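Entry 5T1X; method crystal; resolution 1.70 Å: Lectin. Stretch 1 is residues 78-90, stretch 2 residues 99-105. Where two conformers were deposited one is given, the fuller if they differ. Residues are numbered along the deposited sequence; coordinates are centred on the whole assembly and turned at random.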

ATOM      1  N   SER B  78       5.422   7.487 -17.779  1.00  8.69           N
ATOM      2  CA  SER B  78       5.391   7.986 -16.415  1.00  7.52           C
ATOM      3  C   SER B  78       3.962   8.171 -15.963  1.00 11.85           C
ATOM      4  O   SER B  78       3.097   8.552 -16.771  1.00 11.52           O
ATOM      5  CB  SER B  78       6.134   9.312 -16.288  1.00 10.51           C
ATOM      6  OG  SER B  78       5.955   9.797 -14.967  1.00 12.95           O
ATOM      7  N   SER B  79       3.724   7.969 -14.656  1.00  8.45           N
ATOM      8  CA  SER B  79       2.416   8.231 -14.037  1.00  7.87           C
ATOM      9  C   SER B  79       2.152   9.733 -13.997  1.00 12.51           C
ATOM     10  O   SER B  79       1.008  10.162 -13.848  1.00 13.48           O
ATOM     11  CB  SER B  79       2.370   7.666 -12.620  1.00  9.39           C
ATOM     12  OG  SER B  79       3.398   8.233 -11.815  1.00  7.83           O
ATOM     13  N   ASN B  80       3.232  10.535 -14.103  1.00 11.22           N
ATOM     14  CA  ASN B  80       3.217  12.000 -14.015  1.00 10.81           C
ATOM     15  C   ASN B  80       2.667  12.492 -12.668  1.00 14.21           C
ATOM     16  O   ASN B  80       2.217  13.635 -12.567  1.00 14.54           O
ATOM     17  CB  ASN B  80       2.489  12.640 -15.186  1.00 13.40           C
ATOM     18  CG  ASN B  80       3.227  12.405 -16.477  1.00 22.75           C
ATOM     19  OD1 ASN B  80       2.670  11.878 -17.437  1.00 28.83           O
ATOM     20  ND2 ASN B  80       4.518  12.748 -16.512  1.00 18.01           N
ATOM     21  N   SER B  81       2.768  11.643 -11.624  1.00  9.94           N
ATOM     22  CA  SER B  81       2.413  12.006 -10.249  1.00  8.74           C
ATOM     23  C   SER B  81       3.696  12.441  -9.573  1.00 13.75           C
ATOM     24  O   SER B  81       4.760  11.886  -9.841  1.00 12.82           O
ATOM     25  CB  SER B  81       1.748  10.842  -9.511  1.00  8.91           C
ATOM     26  OG  SER B  81       2.446   9.618  -9.692  1.00 11.85           O
ATOM     27  N   SER B  82       3.621  13.470  -8.754  1.00 10.39           N
ATOM     28  CA  SER B  82       4.800  14.025  -8.099  1.00 10.47           C
ATOM     29  C   SER B  82       4.368  14.695  -6.813  1.00 14.26           C
ATOM     30  O   SER B  82       3.432  15.503  -6.823  1.00 15.84           O
ATOM     31  CB  SER B  82       5.471  15.028  -9.036  1.00 16.08           C
ATOM     32  OG  SER B  82       6.499  15.742  -8.377  1.00 23.93           O
ATOM     33  N   SER B  83       5.010  14.350  -5.698  1.00 10.27           N
ATOM     34  CA  SER B  83       4.626  14.927  -4.413  1.00  8.24           C
ATOM     35  C   SER B  83       5.851  15.038  -3.500  1.00 13.55           C
ATOM     36  O   SER B  83       6.985  15.014  -3.994  1.00 14.05           O
ATOM     37  CB  SER B  83       3.500  14.104  -3.779  1.00  8.99           C
ATOM     38  OG  SER B  83       2.918  14.789  -2.676  1.00 12.84           O
ATOM     39  N   LYS B  84       5.608  15.192  -2.179  1.00 10.56           N
ATOM     40  CA  LYS B  84       6.626  15.364  -1.139  0.50 10.32           C
ATOM     41  C   LYS B  84       7.729  14.329  -1.199  1.00 14.02           C
ATOM     42  O   LYS B  84       7.463  13.161  -1.470  1.00 15.06           O
ATOM     43  CB  LYS B  84       5.996  15.266   0.262  0.50 13.01           C
ATOM     44  CG  LYS B  84       4.838  16.187   0.544  0.50 11.21           C
ATOM     45  CD  LYS B  84       4.477  16.135   2.017  0.50 17.34           C
ATOM     46  CE  LYS B  84       3.578  17.279   2.408  0.50 21.30           C
ATOM     47  NZ  LYS B  84       3.299  17.298   3.872  0.50 10.35           N
ATOM     48  N   GLN B  85       8.959  14.740  -0.882  1.00 11.57           N
ATOM     49  CA  GLN B  85      10.061  13.787  -0.810  1.00 12.38           C
ATOM     50  C   GLN B  85       9.760  12.845   0.374  1.00 14.10           C
ATOM     51  O   GLN B  85       9.398  13.309   1.460  1.00 13.74           O
ATOM     52  CB  GLN B  85      11.399  14.533  -0.627  1.00 14.82           C
ATOM     53  CG  GLN B  85      11.856  15.247  -1.906  1.00 34.05           C
ATOM     54  CD  GLN B  85      13.102  16.094  -1.740  1.00 58.26           C
ATOM     55  OE1 GLN B  85      13.340  16.723  -0.701  1.00 56.82           O
ATOM     56  NE2 GLN B  85      13.893  16.186  -2.797  1.00 51.01           N
ATOM     57  N   GLY B  86       9.821  11.544   0.133  1.00 11.26           N
ATOM     58  CA  GLY B  86       9.527  10.564   1.168  1.00 11.48           C
ATOM     59  C   GLY B  86       9.349   9.169   0.628  1.00 14.70           C
ATOM     60  O   GLY B  86       9.711   8.897  -0.514  1.00 15.43           O
ATOM     61  N   ASP B  87       8.793   8.274   1.448  1.00 11.22           N
ATOM     62  CA  ASP B  87       8.565   6.885   1.051  1.00  9.63           C
ATOM     63  C   ASP B  87       7.153   6.698   0.495  1.00 11.23           C
ATOM     64  O   ASP B  87       6.194   7.180   1.091  1.00 10.73           O
ATOM     65  CB  ASP B  87       8.808   5.952   2.239  1.00 11.71           C
ATOM     66  CG  ASP B  87      10.233   6.039   2.751  1.00 21.20           C
ATOM     67  OD1 ASP B  87      11.141   6.346   1.937  1.00 18.66           O
ATOM     68  OD2 ASP B  87      10.436   5.851   3.969  1.00 26.80           O
ATOM     69  N   TYR B  88       7.043   6.001  -0.645  1.00  8.53           N
ATOM     70  CA  TYR B  88       5.775   5.727  -1.349  1.00  7.06           C
ATOM     71  C   TYR B  88       5.555   4.235  -1.524  1.00  9.82           C
ATOM     72  O   TYR B  88       6.498   3.448  -1.425  1.00 10.02           O
ATOM     73  CB  TYR B  88       5.758   6.430  -2.729  1.00  6.64           C
ATOM     74  CG  TYR B  88       5.611   7.935  -2.610  1.00  7.18           C
ATOM     75  CD1 TYR B  88       4.389   8.554  -2.836  1.00  8.21           C
ATOM     76  CD2 TYR B  88       6.674   8.729  -2.182  1.00  8.31           C
ATOM     77  CE1 TYR B  88       4.237   9.936  -2.685  1.00  9.92           C
ATOM     78  CE2 TYR B  88       6.526  10.108  -1.996  1.00  9.00           C
ATOM     79  CZ  TYR B  88       5.307  10.707  -2.262  1.00 12.52           C
ATOM     80  OH  TYR B  88       5.143  12.059  -2.063  1.00 11.46           O
ATOM     81  N   VAL B  89       4.298   3.840  -1.779  1.00  5.69           N
ATOM     82  CA  VAL B  89       3.981   2.444  -2.035  1.00  5.47           C
ATOM     83  C   VAL B  89       2.932   2.372  -3.141  1.00  8.52           C
ATOM     84  O   VAL B  89       1.996   3.165  -3.158  1.00  9.18           O
ATOM     85  CB  VAL B  89       3.539   1.674  -0.751  1.00 10.19           C
ATOM     86  CG1 VAL B  89       2.225   2.220  -0.189  1.00  9.86           C
ATOM     87  CG2 VAL B  89       3.434   0.164  -1.004  1.00 10.39           C
ATOM     88  N   LEU B  90       3.128   1.448  -4.075  1.00  6.37           N
ATOM     89  CA  LEU B  90       2.152   1.128  -5.111  1.00  6.37           C
ATOM     90  C   LEU B  90       1.478  -0.138  -4.644  1.00 10.32           C
ATOM     91  O   LEU B  90       2.173  -1.127  -4.378  1.00  9.76           O
ATOM     92  CB  LEU B  90       2.854   0.924  -6.477  1.00  6.67           C
ATOM     93  CG  LEU B  90       2.005   0.304  -7.602  1.00 10.68           C
ATOM     94  CD1 LEU B  90       0.960   1.268  -8.130  1.00 11.94           C
ATOM     95  CD2 LEU B  90       2.900  -0.141  -8.757  1.00 11.79           C
ATOM     96  N   VAL B  99      -2.906   1.616  -6.939  1.00  7.78           N
ATOM     97  CA  VAL B  99      -2.868   2.988  -6.427  1.00  7.12           C
ATOM     98  C   VAL B  99      -1.534   3.309  -5.774  1.00  8.63           C
ATOM     99  O   VAL B  99      -1.012   2.503  -5.008  1.00  7.85           O
ATOM    100  CB  VAL B  99      -4.028   3.195  -5.409  1.00 10.41           C
ATOM    101  CG1 VAL B  99      -4.045   4.629  -4.864  1.00  9.72           C
ATOM    102  CG2 VAL B  99      -5.383   2.845  -6.031  1.00 10.14           C
ATOM    103  N   ILE B 100      -1.009   4.510  -6.045  1.00  5.07           N
ATOM    104  CA  ILE B 100       0.230   4.975  -5.398  1.00  4.74           C
ATOM    105  C   ILE B 100      -0.165   5.807  -4.195  1.00  8.93           C
ATOM    106  O   ILE B 100      -0.872   6.818  -4.340  1.00  8.08           O
ATOM    107  CB  ILE B 100       1.162   5.777  -6.339  1.00  7.36           C
ATOM    108  CG1 ILE B 100       1.517   4.992  -7.633  1.00  8.31           C
ATOM    109  CG2 ILE B 100       2.440   6.255  -5.567  1.00  9.08           C
ATOM    110  CD1 ILE B 100       2.237   5.856  -8.673  1.00 11.03           C
ATOM    111  N   TYR B 101       0.324   5.410  -3.022  1.00  7.92           N
ATOM    112  CA  TYR B 101       0.091   6.144  -1.783  1.00  7.01           C
ATOM    113  C   TYR B 101       1.372   6.702  -1.244  1.00 11.15           C
ATOM    114  O   TYR B 101       2.359   5.980  -1.135  1.00 10.36           O
ATOM    115  CB  TYR B 101      -0.521   5.235  -0.700  1.00  7.84           C
ATOM    116  CG  TYR B 101      -1.911   4.728  -0.994  1.00  9.20           C
ATOM    117  CD1 TYR B 101      -3.034   5.436  -0.572  1.00 11.74           C
ATOM    118  CD2 TYR B 101      -2.108   3.470  -1.554  1.00  9.55           C
ATOM    119  CE1 TYR B 101      -4.319   4.950  -0.791  1.00 11.90           C
ATOM    120  CE2 TYR B 101      -3.390   2.962  -1.762  1.00 10.40           C
ATOM    121  CZ  TYR B 101      -4.494   3.705  -1.371  1.00 11.50           C
ATOM    122  OH  TYR B 101      -5.771   3.239  -1.598  1.00 11.42           O
ATOM    123  N   GLY B 102       1.318   7.944  -0.791  1.00  8.07           N
ATOM    124  CA  GLY B 102       2.459   8.551  -0.115  1.00  7.98           C
ATOM    125  C   GLY B 102       2.378  10.059   0.036  1.00 10.78           C
ATOM    126  O   GLY B 102       1.514  10.711  -0.544  1.00 11.17           O
ATOM    127  N   PRO B 103       3.338  10.650   0.761  1.00  9.70           N
ATOM    128  CA  PRO B 103       4.455   9.996   1.457  1.00  9.58           C
ATOM    129  C   PRO B 103       4.029   9.300   2.752  1.00 14.68           C
ATOM    130  O   PRO B 103       2.871   9.416   3.176  1.00 12.78           O
ATOM    131  CB  PRO B 103       5.395  11.175   1.746  1.00 11.79           C
ATOM    132  CG  PRO B 103       4.439  12.326   1.994  1.00 16.18           C
ATOM    133  CD  PRO B 103       3.338  12.113   0.978  1.00 11.24           C
ATOM    134  N   ALA B 104       4.974   8.583   3.386  1.00 12.75           N
ATOM    135  CA  ALA B 104       4.740   7.984   4.700  1.00 13.28           C
ATOM    136  C   ALA B 104       4.576   9.123   5.716  1.00 15.96           C
ATOM    137  O   ALA B 104       5.419  10.019   5.738  1.00 16.03           O
ATOM    138  CB  ALA B 104       5.917   7.090   5.080  1.00 14.25           C
ATOM    139  N   ILE B 105       3.492   9.119   6.526  1.00 11.54           N
ATOM    140  CA  ILE B 105       3.239  10.191   7.508  1.00 12.40           C
ATOM    141  C   ILE B 105       3.367   9.689   8.957  1.00 16.71           C
ATOM    142  O   ILE B 105       3.437  10.501   9.888  1.00 18.48           O
ATOM    143  CB  ILE B 105       1.847  10.857   7.272  1.00 14.68           C
ATOM    144  CG1 ILE B 105       0.695   9.859   7.544  1.00 15.17           C
ATOM    145  CG2 ILE B 105       1.752  11.444   5.837  1.00 13.98           C
ATOM    146  CD1 ILE B 105      -0.691  10.500   7.783  1.00 18.15           C
TER
HETATM  147  O   HOH W   1       1.109  13.322  -1.284  1.00 12.35           O
HETATM  148  O   HOH W   2       7.889   9.684   4.038  1.00 14.68           O

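The peptide bond between Gly102 and Pro103 is cis, and the proline it turns lies over the ring of Tyr88: Pro103 CA sits 4.1 Å from the centroid of the Tyr88 ring, 18° off its normal, a CH-pi contact in which a polarised C-H meets the aromatic face. Gly102 suits the place beside it because a CB there would fall 2.1 Å from Tyr88 CD1. Gly86 is similarly constrained, since its CB would lie 2.9 Å from Pro103 CB. The Tyr88 ring is also held at its far end, where its OH donates a hydrogen bond to Lys84 O (2.6 Å) within its own stretch.

Beyond this packing the stretches pair as antiparallel strands. Val89 N donates to Tyr101 O (3.0 Å) and Tyr101 N to Val89 O (2.8 Å), the latter nearly straight at 171°. Val89 and Tyr101 share one sheet face, with Val89 CG1 4.1 Å from Tyr101 CB; on the other, Leu90 CD1 meets Ile100 CG1 at 3.8 Å, branched apolar chains suited to a buried site.

Past the proline, Ala104 N makes a weak hydrogen bond to Asp87 O (3.0 Å, 124°). Two waters complete the join: one links Ser83 OG to Gly102 O, the other Asp87 N to Ala104 O.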